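Local atomic coordinates of cadherin-23 (Mus musculus, PDB entry 5VH2), a protein that probably acts as a calcium-dependent adhesion molecule in the mechanotransduction apparatus of hearing, through a long array of extracellular cadherin repeats. Residues N2-F8 and P91-C97; V44-S50 and M81-D87; Q12-L16 and S27-R32; E53-E57 and T67-L71. The protein carries 1 engineered substitution. The contacts are given in a common frame with arbitrary orientation. Residue numbers count along the deposited sequence, not the author numbering.

In the fold
All four contacts lie in the first of two cadherin repeats, a Greek-key sandwich of two beta sheets. Contact 1 joins the N-terminal segment 2-8 to strand 94-104 and so spans most of the repeat. Within that span, contact 3 closes first; contact 2 follows, enclosing contact 4. Contacts 1 and 2, with centres 10 Å apart, lie on neighbouring strands of one sheet, 94-104 and 78-87, and touch the same calcium ion. Contact 3 crosses between the sheets, 13 Å from contact 2 and 14 Å from contact 4, centre to centre. Contacts 1 and 4, with centres about 27 Å apart, mark opposite reaches of the repeat, contact 4 facing the metal-binding linker to the second repeat.

Contact 1 (N2-F8 and P91-C97); sequences NDEAPVF and PFNQGFC. With CA (calcium ion), chain E.
At the calcium-bearing N-terminal end of the cadherin repeat, 2-8 and 91-97 run side by side in nearly the same direction, 14° apart, pairing Ala5 with Asn93 (CA-CA 5.1 Å) and Pro6 with Gly95 (CA-CA 5.0 Å). Both are largely extended, with a turn at Asp3 and positive phi at Phe92, which follows the cis-Pro91. The backbones share no conventional hydrogen bond; Gly95 CA makes a CA-H...O contact to Pro6 O at 3.3 Å, where a CB would clash. Phe8 (chi1 m) receives Cys97 (chi1 p) over one ring face: SG stands 3.5 Å from the ring centroid, almost on its normal, a sulfur-aromatic contact. Further along, Ala5 CB meets Asn93 CB at 3.5 Å, and Asn2 CB meets Pro91 CD at 3.6 Å. Glu4 O binds calcium at 2.2 Å, joined by Asp35, Asp37, Gly41 and Asp87; Asn93 ND2 hydrogen-bonds to Asp87. An apolar seam between the sandwich's two sheets leading up to a calcium site is characteristic of cadherin repeats.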
loop_
_atom_site.group_PDB
_atom_site.type_symbol
_atom_site.label_atom_id
_atom_site.label_comp_id
_atom_site.label_asym_id
_atom_site.label_seq_id
_atom_site.Cartn_x
_atom_site.Cartn_y
_atom_site.Cartn_z
ATOM N N ASN A 2 -25.996 39.245 -12.945
ATOM C CA ASN A 2 -24.749 38.735 -13.589
ATOM C C ASN A 2 -23.492 39.665 -13.618
ATOM O O ASN A 2 -22.647 39.515 -14.511
ATOM C CB ASN A 2 -25.086 38.220 -15.019
ATOM C CG ASN A 2 -25.713 39.296 -15.940
ATOM O OD1 ASN A 2 -25.042 39.855 -16.802
ATOM N ND2 ASN A 2 -27.020 39.496 -15.826
ATOM N N ASP A 3 -23.311 40.582 -12.665
ATOM C CA ASP A 3 -22.286 41.621 -12.838
ATOM C C ASP A 3 -20.901 40.990 -13.067
ATOM O O ASP A 3 -20.206 41.391 -13.996
ATOM C CB ASP A 3 -22.363 42.671 -11.704
ATOM C CG ASP A 3 -21.133 43.631 -11.631
ATOM O OD1 ASP A 3 -20.797 44.347 -12.616
ATOM O OD2 ASP A 3 -20.513 43.730 -10.534
ATOM N N GLU A 4 -20.520 39.994 -12.269
ATOM C CA GLU A 4 -19.412 39.085 -12.645
ATOM C C GLU A 4 -19.564 37.659 -12.074
ATOM O O GLU A 4 -20.381 37.393 -11.191
ATOM C CB GLU A 4 -18.052 39.656 -12.209
ATOM C CG GLU A 4 -17.865 39.671 -10.708
ATOM C CD GLU A 4 -16.916 40.715 -10.243
ATOM O OE1 GLU A 4 -16.033 40.340 -9.434
ATOM O OE2 GLU A 4 -17.074 41.891 -10.674
ATOM N N ALA A 5 -18.758 36.755 -12.598
ATOM C CA ALA A 5 -18.780 35.371 -12.160
ATOM C C ALA A 5 -17.595 35.129 -11.226
ATOM O O ALA A 5 -16.643 35.911 -11.204
ATOM C CB ALA A 5 -18.713 34.426 -13.348
ATOM N N PRO A 6 -17.665 34.034 -10.448
ATOM C CA PRO A 6 -16.603 33.686 -9.504
ATOM C C PRO A 6 -15.328 33.263 -10.205
ATOM O O PRO A 6 -15.373 32.553 -11.208
ATOM C CB PRO A 6 -17.177 32.494 -8.706
ATOM C CG PRO A 6 -18.637 32.525 -8.973
ATOM C CD PRO A 6 -18.757 33.046 -10.392
ATOM N N VAL A 7 -14.209 33.708 -9.658
ATOM C CA VAL A 7 -12.902 33.296 -10.129
ATOM C C VAL A 7 -12.182 32.668 -8.934
ATOM O O VAL A 7 -12.058 33.316 -7.882
ATOM C CB VAL A 7 -12.102 34.509 -10.613
ATOM C CG1 VAL A 7 -10.738 34.079 -11.121
ATOM C CG2 VAL A 7 -12.885 35.244 -11.690
ATOM N N PHE A 8 -11.747 31.407 -9.084
ATOM C CA PHE A 8 -10.912 30.753 -8.090
ATOM C C PHE A 8 -9.567 31.457 -7.996
ATOM O O PHE A 8 -9.136 32.116 -8.929
ATOM C CB PHE A 8 -10.711 29.263 -8.421
ATOM C CG PHE A 8 -11.918 28.412 -8.108
ATOM C CD1 PHE A 8 -12.105 27.868 -6.846
ATOM C CD2 PHE A 8 -12.874 28.167 -9.078
ATOM C CE1 PHE A 8 -13.216 27.077 -6.569
ATOM C CE2 PHE A 8 -13.981 27.373 -8.811
ATOM C CZ PHE A 8 -14.159 26.835 -7.549
ATOM N N PRO A 91 -28.033 34.858 -12.752
ATOM C CA PRO A 91 -28.284 33.579 -13.444
ATOM C C PRO A 91 -27.353 32.417 -13.019
ATOM O O PRO A 91 -27.112 31.507 -13.807
ATOM C CB PRO A 91 -28.022 33.946 -14.902
ATOM C CG PRO A 91 -26.960 34.998 -14.816
ATOM C CD PRO A 91 -27.293 35.812 -13.602
ATOM N N PHE A 92 -26.832 32.462 -11.799
ATOM C CA PHE A 92 -25.993 31.401 -11.251
ATOM C C PHE A 92 -24.723 31.214 -12.072
ATOM O O PHE A 92 -24.428 30.116 -12.555
ATOM C CB PHE A 92 -26.796 30.094 -11.121
ATOM C CG PHE A 92 -28.092 30.264 -10.386
ATOM C CD1 PHE A 92 -28.075 30.612 -9.031
ATOM C CD2 PHE A 92 -29.312 30.142 -11.031
ATOM C CE1 PHE A 92 -29.237 30.818 -8.334
ATOM C CE2 PHE A 92 -30.501 30.344 -10.322
ATOM C CZ PHE A 92 -30.456 30.656 -8.970
ATOM N N ASN A 93 -23.961 32.293 -12.212
ATOM C CA ASN A 93 -22.769 32.270 -13.055
ATOM C C ASN A 93 -21.783 31.322 -12.404
ATOM O O ASN A 93 -21.688 31.309 -11.182
ATOM C CB ASN A 93 -22.125 33.667 -13.160
ATOM C CG ASN A 93 -23.102 34.725 -13.665
ATOM O OD1 ASN A 93 -23.461 34.763 -14.840
ATOM N ND2 ASN A 93 -23.514 35.607 -12.778
ATOM N N GLN A 94 -21.036 30.571 -13.210
ATOM C CA GLN A 94 -20.092 29.606 -12.699
ATOM C C GLN A 94 -18.650 30.017 -12.957
ATOM O O GLN A 94 -18.351 30.717 -13.929
ATOM C CB GLN A 94 -20.332 28.254 -13.341
ATOM C CG GLN A 94 -21.547 27.518 -12.843
ATOM C CD GLN A 94 -21.773 26.259 -13.709
ATOM O OE1 GLN A 94 -21.404 25.135 -13.346
ATOM N NE2 GLN A 94 -22.378 26.464 -14.880
ATOM N N GLY A 95 -17.771 29.519 -12.086
ATOM C CA GLY A 95 -16.314 29.577 -12.264
ATOM C C GLY A 95 -15.727 28.186 -12.077
ATOM O O GLY A 95 -16.403 27.293 -11.572
ATOM N N PHE A 96 -14.490 27.971 -12.526
ATOM C CA PHE A 96 -13.970 26.597 -12.635
ATOM C C PHE A 96 -12.507 26.504 -12.281
ATOM O O PHE A 96 -11.744 27.431 -12.542
ATOM C CB PHE A 96 -14.162 26.057 -14.057
ATOM C CG PHE A 96 -15.597 26.046 -14.532
ATOM C CD1 PHE A 96 -16.440 24.956 -14.263
ATOM C CD2 PHE A 96 -16.096 27.103 -15.259
ATOM C CE1 PHE A 96 -17.742 24.950 -14.707
ATOM C CE2 PHE A 96 -17.388 27.093 -15.735
ATOM C CZ PHE A 96 -18.211 26.016 -15.466
ATOM N N CYS A 97 -12.137 25.384 -11.675
ATOM C CA CYS A 97 -10.730 25.000 -11.457
ATOM C C CYS A 97 -10.639 23.469 -11.465
ATOM O O CYS A 97 -11.670 22.766 -11.533
ATOM C CB CYS A 97 -10.224 25.532 -10.112
ATOM S SG CYS A 97 -11.031 24.824 -8.660
HETATM CA CA CA E . -21.973 37.265 -9.682
#

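Contact 2 (V44-S50 and M81-D87); sequences VNYRILS and MNVSATD. With CA (calcium ion), chain E.
Val44, Tyr46 and Ile48 share the inward face of this strand pair with Val83 and Ala85. Ala85 CB lies 4.3 Å from Val44 CB and 4.1 Å from Tyr46 CE1; Ile48 CG1 sits 4.3 Å from Val83 CG2, and Ile48 CD1 4.2 Å from Met81 SD. Tyr46 (chi1 m) crosses the sandwich, its OH hydrogen-bonded to Ala33 N on the opposite sheet. The backbones run antiparallel at 156°, axes 4.3 Å apart. Asn45 N-Thr86 O (2.8 Å) and Thr86 N-Asn45 O (3.1 Å) form one hydrogen-bonded pair; Arg47 N-Ser84 O (3.1 Å) and Ser84 N-Arg47 O (2.8 Å) form the next. In the cadherin fold, 44-50 is an outer strand of the sheet ordered 12-19, 94-104, 78-87, 44-50. A beta bulge then shifts the register: Leu49, with phi/psi of -90/-31°, gives its N to Asn82 O (2.7 Å), while Asn82 N reaches Ser50 O (2.8 Å). Asn45, Arg47, Ser50, Asn82, Ser84 and Thr86 direct CB to the outer face, where Asn45 ND2 adds a weak hydrogen bond to Thr86 O (2.8 Å). At the far end, Asp87 OD2 (chi1 p) binds calcium at 2.1 Å and accepts a hydrogen bond from Asn93 ND2.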
loop_
_atom_site.group_PDB
_atom_site.type_symbol
_atom_site.label_atom_id
_atom_site.label_comp_id
_atom_site.label_asym_id
_atom_site.label_seq_id
_atom_site.Cartn_x
_atom_site.Cartn_y
_atom_site.Cartn_z
ATOM N N VAL A 44 -20.827 32.324 -3.219
ATOM C CA VAL A 44 -20.571 31.221 -4.097
ATOM C C VAL A 44 -20.794 29.878 -3.424
ATOM O O VAL A 44 -20.550 29.753 -2.230
ATOM C CB VAL A 44 -19.167 31.306 -4.643
ATOM C CG1 VAL A 44 -18.852 32.744 -5.001
ATOM C CG2 VAL A 44 -18.160 30.758 -3.654
ATOM N N ASN A 45 -21.255 28.893 -4.203
ATOM C CA ASN A 45 -21.482 27.532 -3.702
ATOM C C ASN A 45 -20.513 26.575 -4.378
ATOM O O ASN A 45 -20.412 26.554 -5.598
ATOM C CB ASN A 45 -22.921 27.130 -3.985
ATOM C CG ASN A 45 -23.906 28.274 -3.728
ATOM O OD1 ASN A 45 -24.405 28.458 -2.603
ATOM N ND2 ASN A 45 -24.205 29.043 -4.767
ATOM N N TYR A 46 -19.792 25.794 -3.589
ATOM C CA TYR A 46 -18.745 24.921 -4.101
ATOM C C TYR A 46 -19.239 23.487 -4.360
ATOM O O TYR A 46 -20.045 22.919 -3.569
ATOM C CB TYR A 46 -17.580 24.868 -3.127
ATOM C CG TYR A 46 -16.881 26.191 -2.957
ATOM C CD1 TYR A 46 -16.106 26.735 -3.974
ATOM C CD2 TYR A 46 -17.001 26.909 -1.771
ATOM C CE1 TYR A 46 -15.490 27.956 -3.813
ATOM C CE2 TYR A 46 -16.387 28.129 -1.604
ATOM C CZ TYR A 46 -15.640 28.647 -2.615
ATOM O OH TYR A 46 -15.016 29.842 -2.383
ATOM N N ARG A 47 -18.706 22.887 -5.422
ATOM C CA ARG A 47 -19.156 21.576 -5.855
ATOM C C ARG A 47 -18.085 20.871 -6.702
ATOM O O ARG A 47 -17.414 21.503 -7.528
ATOM C CB ARG A 47 -20.435 21.721 -6.676
ATOM C CG ARG A 47 -21.063 20.364 -6.949
ATOM C CD ARG A 47 -22.131 20.383 -8.039
ATOM N NE ARG A 47 -23.404 19.762 -7.652
ATOM C CZ ARG A 47 -24.603 20.153 -8.111
ATOM N NH1 ARG A 47 -24.704 21.149 -9.012
ATOM N NH2 ARG A 47 -25.712 19.536 -7.706
ATOM N N ILE A 48 -17.933 19.559 -6.502
ATOM C CA ILE A 48 -17.128 18.711 -7.382
ATOM C C ILE A 48 -17.967 18.147 -8.517
ATOM O O ILE A 48 -18.950 17.499 -8.253
ATOM C CB ILE A 48 -16.520 17.545 -6.589
ATOM C CG1 ILE A 48 -15.554 18.094 -5.512
ATOM C CG2 ILE A 48 -15.757 16.592 -7.511
ATOM C CD1 ILE A 48 -15.253 17.155 -4.386
ATOM N N LEU A 49 -17.565 18.381 -9.766
ATOM C CA LEU A 49 -18.297 17.896 -10.960
ATOM C C LEU A 49 -17.832 16.527 -11.424
ATOM O O LEU A 49 -18.606 15.793 -12.036
ATOM C CB LEU A 49 -18.131 18.862 -12.134
ATOM C CG LEU A 49 -18.594 20.305 -11.920
ATOM C CD1 LEU A 49 -18.265 21.154 -13.127
ATOM C CD2 LEU A 49 -20.078 20.414 -11.590
ATOM N N SER A 50 -16.547 16.218 -11.212
ATOM C CA SER A 50 -15.990 14.919 -11.610
ATOM C C SER A 50 -14.650 14.644 -10.931
ATOM O O SER A 50 -13.946 15.578 -10.534
ATOM C CB SER A 50 -15.786 14.864 -13.141
ATOM O OG SER A 50 -14.748 15.754 -13.559
ATOM N N MET A 81 -9.708 16.378 -9.825
ATOM C CA MET A 81 -11.122 16.684 -9.600
ATOM C C MET A 81 -11.477 17.992 -10.254
ATOM O O MET A 81 -10.699 18.936 -10.198
ATOM C CB MET A 81 -11.405 16.827 -8.108
ATOM C CG MET A 81 -11.599 15.528 -7.389
ATOM S SD MET A 81 -11.545 15.693 -5.629
ATOM C CE MET A 81 -9.789 15.938 -5.362
ATOM N N ASN A 82 -12.682 18.067 -10.813
ATOM C CA ASN A 82 -13.171 19.307 -11.423
ATOM C C ASN A 82 -14.102 19.952 -10.452
ATOM O O ASN A 82 -15.082 19.305 -10.017
ATOM C CB ASN A 82 -13.970 19.018 -12.683
ATOM C CG ASN A 82 -13.099 18.859 -13.902
ATOM O OD1 ASN A 82 -12.234 18.016 -13.940
ATOM N ND2 ASN A 82 -13.343 19.660 -14.919
ATOM N N VAL A 83 -13.846 21.234 -10.146
ATOM C CA VAL A 83 -14.670 21.947 -9.159
ATOM C C VAL A 83 -15.359 23.144 -9.809
ATOM O O VAL A 83 -14.752 23.838 -10.640
ATOM C CB VAL A 83 -13.807 22.405 -7.976
ATOM C CG1 VAL A 83 -14.625 23.172 -6.957
ATOM C CG2 VAL A 83 -13.185 21.209 -7.284
ATOM N N SER A 84 -16.607 23.397 -9.421
ATOM C CA SER A 84 -17.320 24.602 -9.851
ATOM C C SER A 84 -17.649 25.503 -8.640
ATOM O O SER A 84 -17.842 25.019 -7.493
ATOM C CB SER A 84 -18.592 24.232 -10.602
ATOM O OG SER A 84 -19.600 23.761 -9.712
ATOM N N ALA A 85 -17.703 26.814 -8.896
ATOM C CA ALA A 85 -18.244 27.754 -7.942
ATOM C C ALA A 85 -19.345 28.494 -8.650
ATOM O O ALA A 85 -19.131 29.128 -9.668
ATOM C CB ALA A 85 -17.173 28.714 -7.485
ATOM N N THR A 86 -20.530 28.433 -8.084
ATOM C CA THR A 86 -21.712 29.024 -8.673
ATOM C C THR A 86 -22.147 30.175 -7.774
ATOM O O THR A 86 -22.306 29.970 -6.576
ATOM C CB THR A 86 -22.794 27.951 -8.710
ATOM O OG1 THR A 86 -22.304 26.827 -9.432
ATOM C CG2 THR A 86 -24.007 28.434 -9.373
ATOM N N ASP A 87 -22.302 31.391 -8.297
ATOM C CA ASP A 87 -22.841 32.470 -7.443
ATOM C C ASP A 87 -24.327 32.255 -7.098
ATOM O O ASP A 87 -24.993 31.403 -7.691
ATOM C CB ASP A 87 -22.524 33.893 -7.938
ATOM C CG ASP A 87 -23.169 34.242 -9.244
ATOM O OD1 ASP A 87 -23.988 33.448 -9.732
ATOM O OD2 ASP A 87 -22.798 35.326 -9.791
HETATM CA CA CA E . -21.973 37.265 -9.682
#

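Contact 3 (Q12-L16 and S27-R32); sequences QYNRL and SVIVVR
Every link across the gap between 12-16 and 27-32 involves a side chain, with no backbone-to-backbone pairing; the segments belong to opposing sheets, and their strand axes come no closer than 7.3 Å and run antiparallel at 154°. Nearest CA pairs are Arg15-Ile29 (6.5 Å) and Tyr13-Val31 (7.6 Å). Alternation along the extended first strand sends Tyr13 and Arg15 toward the other segment and Asn14 away; on that outer side, Gln12 NE2 hydrogen-bonds to Asn14 OD1 at 2.6 Å. Tyr13 (chi1 m, chi2 88°) lays its ring along the interior. Val31 (chi1 m) puts CG1 over one face, 3.9 Å from the ring centroid, as a CH-pi contact, while Ile29 (chi1 t, chi2 t) brings CD1 to 3.8 Å from Tyr13 CB and 3.5 Å from Asn14 O. Tyr13 OH accepts a hydrogen bond from Arg32 N at 3.2 Å and has a second partner in Thr9. Arg15 bends at chi2 (rotamer t, p, t, with chi4 at -75°), so that NH2 donates to both Ser27 O (3.1 Å) and Val28 O (2.6 Å). Val28, at phi/psi -100/-59°, breaks the extended path, and the two successive carbonyls converge on that one nitrogen. An aromatic and aliphatic interior, with Arg15 hydrogen-bonded to backbone carbonyls at its margin, joins the two sheets face to face, the arrangement of a cadherin beta sandwich.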
loop_
_atom_site.group_PDB
_atom_site.type_symbol
_atom_site.label_atom_id
_atom_site.label_comp_id
_atom_site.label_asym_id
_atom_site.label_seq_id
_atom_site.Cartn_x
_atom_site.Cartn_y
_atom_site.Cartn_z
ATOM N N GLN A 12 -5.289 25.397 -11.310
ATOM C CA GLN A 12 -5.136 24.032 -10.792
ATOM C C GLN A 12 -4.580 24.139 -9.377
ATOM O O GLN A 12 -3.506 24.723 -9.166
ATOM C CB GLN A 12 -4.209 23.168 -11.661
ATOM C CG GLN A 12 -4.219 21.696 -11.252
ATOM C CD GLN A 12 -3.067 20.879 -11.862
ATOM O OE1 GLN A 12 -3.024 20.596 -13.078
ATOM N NE2 GLN A 12 -2.124 20.511 -11.027
ATOM N N TYR A 13 -5.325 23.602 -8.409
ATOM C CA TYR A 13 -4.791 23.454 -7.059
ATOM C C TYR A 13 -4.011 22.142 -6.955
ATOM O O TYR A 13 -4.303 21.176 -7.694
ATOM C CB TYR A 13 -5.911 23.482 -6.027
ATOM C CG TYR A 13 -6.606 24.823 -5.869
ATOM C CD1 TYR A 13 -7.691 25.176 -6.660
ATOM C CD2 TYR A 13 -6.205 25.722 -4.875
ATOM C CE1 TYR A 13 -8.360 26.389 -6.478
ATOM C CE2 TYR A 13 -6.838 26.947 -4.688
ATOM C CZ TYR A 13 -7.925 27.273 -5.480
ATOM O OH TYR A 13 -8.576 28.469 -5.264
ATOM N N ASN A 14 -3.048 22.110 -6.039
ATOM C CA ASN A 14 -2.163 20.965 -5.871
ATOM C C ASN A 14 -2.070 20.540 -4.432
ATOM O O ASN A 14 -1.702 21.338 -3.555
ATOM C CB ASN A 14 -0.746 21.284 -6.336
ATOM C CG ASN A 14 -0.628 21.332 -7.832
ATOM O OD1 ASN A 14 -1.250 20.550 -8.541
ATOM N ND2 ASN A 14 0.185 22.249 -8.323
ATOM N N ARG A 15 -2.377 19.268 -4.196
ATOM C CA ARG A 15 -1.983 18.612 -2.957
ATOM C C ARG A 15 -1.155 17.355 -3.250
ATOM O O ARG A 15 -1.699 16.342 -3.715
ATOM C CB ARG A 15 -3.215 18.226 -2.151
ATOM C CG ARG A 15 -2.896 17.443 -0.873
ATOM C CD ARG A 15 -1.928 18.193 0.022
ATOM N NE ARG A 15 -1.560 17.433 1.201
ATOM C CZ ARG A 15 -2.344 17.246 2.258
ATOM N NH1 ARG A 15 -1.879 16.556 3.297
ATOM N NH2 ARG A 15 -3.603 17.666 2.261
ATOM N N LEU A 16 0.138 17.417 -2.958
ATOM C CA LEU A 16 1.087 16.352 -3.291
ATOM C C LEU A 16 1.487 15.591 -2.033
ATOM O O LEU A 16 1.724 16.194 -0.978
ATOM C CB LEU A 16 2.340 16.924 -3.963
ATOM C CG LEU A 16 2.058 17.983 -5.048
ATOM C CD1 LEU A 16 3.304 18.660 -5.579
ATOM C CD2 LEU A 16 1.225 17.369 -6.161
ATOM N N SER A 27 -8.116 16.730 6.095
ATOM C CA SER A 27 -8.113 17.925 5.256
ATOM C C SER A 27 -7.195 17.706 4.051
ATOM O O SER A 27 -6.028 17.309 4.212
ATOM C CB SER A 27 -7.627 19.112 6.092
ATOM O OG SER A 27 -8.566 19.411 7.118
ATOM N N VAL A 28 -7.727 17.965 2.865
ATOM C CA VAL A 28 -6.989 17.750 1.624
ATOM C C VAL A 28 -6.414 19.063 1.070
ATOM O O VAL A 28 -5.196 19.188 0.905
ATOM C CB VAL A 28 -7.891 17.068 0.596
ATOM C CG1 VAL A 28 -7.187 16.806 -0.725
ATOM C CG2 VAL A 28 -8.414 15.786 1.196
ATOM N N ILE A 29 -7.289 20.025 0.804
ATOM C CA ILE A 29 -6.882 21.357 0.384
ATOM C C ILE A 29 -8.097 22.277 0.448
ATOM O O ILE A 29 -9.224 21.797 0.356
ATOM C CB ILE A 29 -6.300 21.355 -1.065
ATOM C CG1 ILE A 29 -5.788 22.755 -1.445
ATOM C CG2 ILE A 29 -7.344 20.880 -2.070
ATOM C CD1 ILE A 29 -4.743 22.746 -2.507
ATOM N N VAL A 30 -7.871 23.583 0.598
ATOM C CA VAL A 30 -8.974 24.552 0.584
ATOM C C VAL A 30 -9.010 25.354 -0.712
ATOM O O VAL A 30 -7.999 25.982 -1.097
ATOM C CB VAL A 30 -8.945 25.518 1.780
ATOM C CG1 VAL A 30 -7.639 26.322 1.837
ATOM C CG2 VAL A 30 -10.192 26.409 1.755
ATOM N N VAL A 31 -10.171 25.323 -1.375
ATOM C CA VAL A 31 -10.350 26.158 -2.570
ATOM C C VAL A 31 -11.049 27.461 -2.188
ATOM O O VAL A 31 -11.677 27.566 -1.130
ATOM C CB VAL A 31 -11.114 25.441 -3.727
ATOM C CG1 VAL A 31 -10.329 24.225 -4.204
ATOM C CG2 VAL A 31 -12.520 25.038 -3.308
ATOM N N ARG A 32 -10.930 28.434 -3.069
ATOM C CA ARG A 32 -11.528 29.734 -2.825
ATOM C C ARG A 32 -11.790 30.469 -4.141
ATOM O O ARG A 32 -10.862 30.663 -4.953
ATOM C CB ARG A 32 -10.651 30.594 -1.899
ATOM C CG ARG A 32 -11.516 31.632 -1.212
ATOM C CD ARG A 32 -10.803 32.779 -0.536
ATOM N NE ARG A 32 -11.748 33.891 -0.482
ATOM C CZ ARG A 32 -11.441 35.127 -0.082
ATOM N NH1 ARG A 32 -10.185 35.453 0.270
ATOM N NH2 ARG A 32 -12.387 36.068 -0.114
#

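Contact 4 (E53-E57 and T67-L71); sequences EGKFE and TVDYL
This is the open end of a beta hairpin, where the strands 56-58 and 64-67 part and the chain loops on toward strand 78-87. Phe56 and Thr67 form an antiparallel non-hydrogen-bonded pair, CA-CA 4.5 Å; next to it, Val68 N donates to Lys55 O at 2.8 Å. Gly54, with phi of 74°, leads into Lys55, whose side chain (chi1 m, chi2 m) folds back over the loop: NZ hydrogen-bonds to Tyr70 O at 3.3 Å and forms a salt bridge with Asp69 OD1, also at 3.3 Å, the hydrogen bond within it weak. Val68 (chi1 m) covers the backbone, CG2 lying 3.6 Å from Gly54 O and CG1 3.5 Å from Glu57 CB. On the interior side, Phe56 (chi1 m, chi2 91°) has CE2 3.9 Å from Thr67 CG2 and CZ 4.0 Å from Leu71 CD2. Leu71 directly precedes Asp72, a ligand of linker calcium. Phe56 itself faces the sandwich interior, edge-to-face with Tyr79 and against Met81 of strand 78-87 and Val28 of strand 27-34.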
loop_
_atom_site.group_PDB
_atom_site.type_symbol
_atom_site.label_atom_id
_atom_site.label_comp_id
_atom_site.label_asym_id
_atom_site.label_seq_id
_atom_site.Cartn_x
_atom_site.Cartn_y
_atom_site.Cartn_z
ATOM N N GLU A 53 -14.071 10.166 -7.609
ATOM C CA GLU A 53 -14.288 8.712 -7.543
ATOM C C GLU A 53 -14.693 8.197 -6.153
ATOM O O GLU A 53 -14.209 7.187 -5.715
ATOM C CB GLU A 53 -13.065 7.982 -8.102
ATOM C CG GLU A 53 -12.985 8.056 -9.631
ATOM C CD GLU A 53 -11.797 7.313 -10.227
ATOM O OE1 GLU A 53 -11.209 6.405 -9.569
ATOM O OE2 GLU A 53 -11.355 7.709 -11.323
ATOM N N GLY A 54 -15.593 8.916 -5.484
ATOM C CA GLY A 54 -16.158 8.502 -4.190
ATOM C C GLY A 54 -15.253 8.628 -2.977
ATOM O O GLY A 54 -15.604 8.138 -1.903
ATOM N N LYS A 55 -14.081 9.241 -3.155
ATOM C CA LYS A 55 -13.069 9.407 -2.081
ATOM C C LYS A 55 -13.023 10.816 -1.487
ATOM O O LYS A 55 -12.443 10.995 -0.413
ATOM C CB LYS A 55 -11.645 9.119 -2.577
ATOM C CG LYS A 55 -11.505 7.855 -3.395
ATOM C CD LYS A 55 -11.339 6.602 -2.575
ATOM C CE LYS A 55 -12.025 5.433 -3.265
ATOM N NZ LYS A 55 -12.112 4.259 -2.363
ATOM N N PHE A 56 -13.531 11.817 -2.198
ATOM C CA PHE A 56 -13.489 13.190 -1.680
ATOM C C PHE A 56 -14.832 13.907 -1.742
ATOM O O PHE A 56 -15.683 13.621 -2.580
ATOM C CB PHE A 56 -12.468 14.027 -2.428
ATOM C CG PHE A 56 -11.088 13.444 -2.447
ATOM C CD1 PHE A 56 -10.694 12.594 -3.470
ATOM C CD2 PHE A 56 -10.166 13.768 -1.454
ATOM C CE1 PHE A 56 -9.426 12.057 -3.502
ATOM C CE2 PHE A 56 -8.896 13.232 -1.469
ATOM C CZ PHE A 56 -8.536 12.342 -2.485
ATOM N N GLU A 57 -14.992 14.852 -0.831
ATOM C CA GLU A 57 -16.213 15.638 -0.712
ATOM C C GLU A 57 -15.787 17.068 -0.390
ATOM O O GLU A 57 -14.836 17.301 0.364
ATOM C CB GLU A 57 -17.125 15.072 0.358
ATOM C CG GLU A 57 -18.265 16.008 0.721
ATOM C CD GLU A 57 -19.112 15.598 1.895
ATOM O OE1 GLU A 57 -19.567 16.479 2.660
ATOM O OE2 GLU A 57 -19.415 14.412 2.015
ATOM N N THR A 67 -11.351 13.866 2.875
ATOM C CA THR A 67 -11.531 12.511 2.349
ATOM C C THR A 67 -12.838 11.955 2.906
ATOM O O THR A 67 -13.283 12.399 3.964
ATOM C CB THR A 67 -10.346 11.571 2.660
ATOM O OG1 THR A 67 -10.303 11.248 4.062
ATOM C CG2 THR A 67 -9.051 12.227 2.255
ATOM N N VAL A 68 -13.450 11.005 2.192
ATOM C CA VAL A 68 -14.712 10.401 2.621
ATOM C C VAL A 68 -14.772 8.867 2.595
ATOM O O VAL A 68 -15.768 8.306 3.053
ATOM C CB VAL A 68 -15.938 10.976 1.875
ATOM C CG1 VAL A 68 -16.277 12.352 2.445
ATOM C CG2 VAL A 68 -15.724 10.977 0.355
ATOM N N ASP A 69 -13.761 8.184 2.040
ATOM C CA ASP A 69 -13.391 6.830 2.524
ATOM C C ASP A 69 -11.914 6.590 2.314
ATOM O O ASP A 69 -11.158 7.549 2.242
ATOM C CB ASP A 69 -14.338 5.648 2.084
ATOM C CG ASP A 69 -14.149 5.210 0.665
ATOM O OD1 ASP A 69 -13.784 6.045 -0.170
ATOM O OD2 ASP A 69 -14.503 4.052 0.364
ATOM N N TYR A 70 -11.493 5.336 2.354
ATOM C CA TYR A 70 -10.090 5.047 2.464
ATOM C C TYR A 70 -9.414 5.207 1.110
ATOM O O TYR A 70 -10.076 5.121 0.045
ATOM C CB TYR A 70 -9.908 3.661 3.028
ATOM C CG TYR A 70 -10.499 3.559 4.407
ATOM C CD1 TYR A 70 -9.952 4.300 5.437
ATOM C CD2 TYR A 70 -11.624 2.763 4.690
ATOM C CE1 TYR A 70 -10.436 4.199 6.745
ATOM C CE2 TYR A 70 -12.165 2.712 5.963
ATOM C CZ TYR A 70 -11.555 3.428 6.994
ATOM O OH TYR A 70 -12.053 3.420 8.276
ATOM N N LEU A 71 -8.125 5.548 1.167
ATOM C CA LEU A 71 -7.331 5.701 -0.036
ATOM C C LEU A 71 -6.406 4.515 -0.172
ATOM O O LEU A 71 -6.263 3.736 0.772
ATOM C CB LEU A 71 -6.538 7.012 -0.025
ATOM C CG LEU A 71 -7.389 8.268 0.133
ATOM C CD1 LEU A 71 -6.496 9.430 0.560
ATOM C CD2 LEU A 71 -8.091 8.574 -1.178
#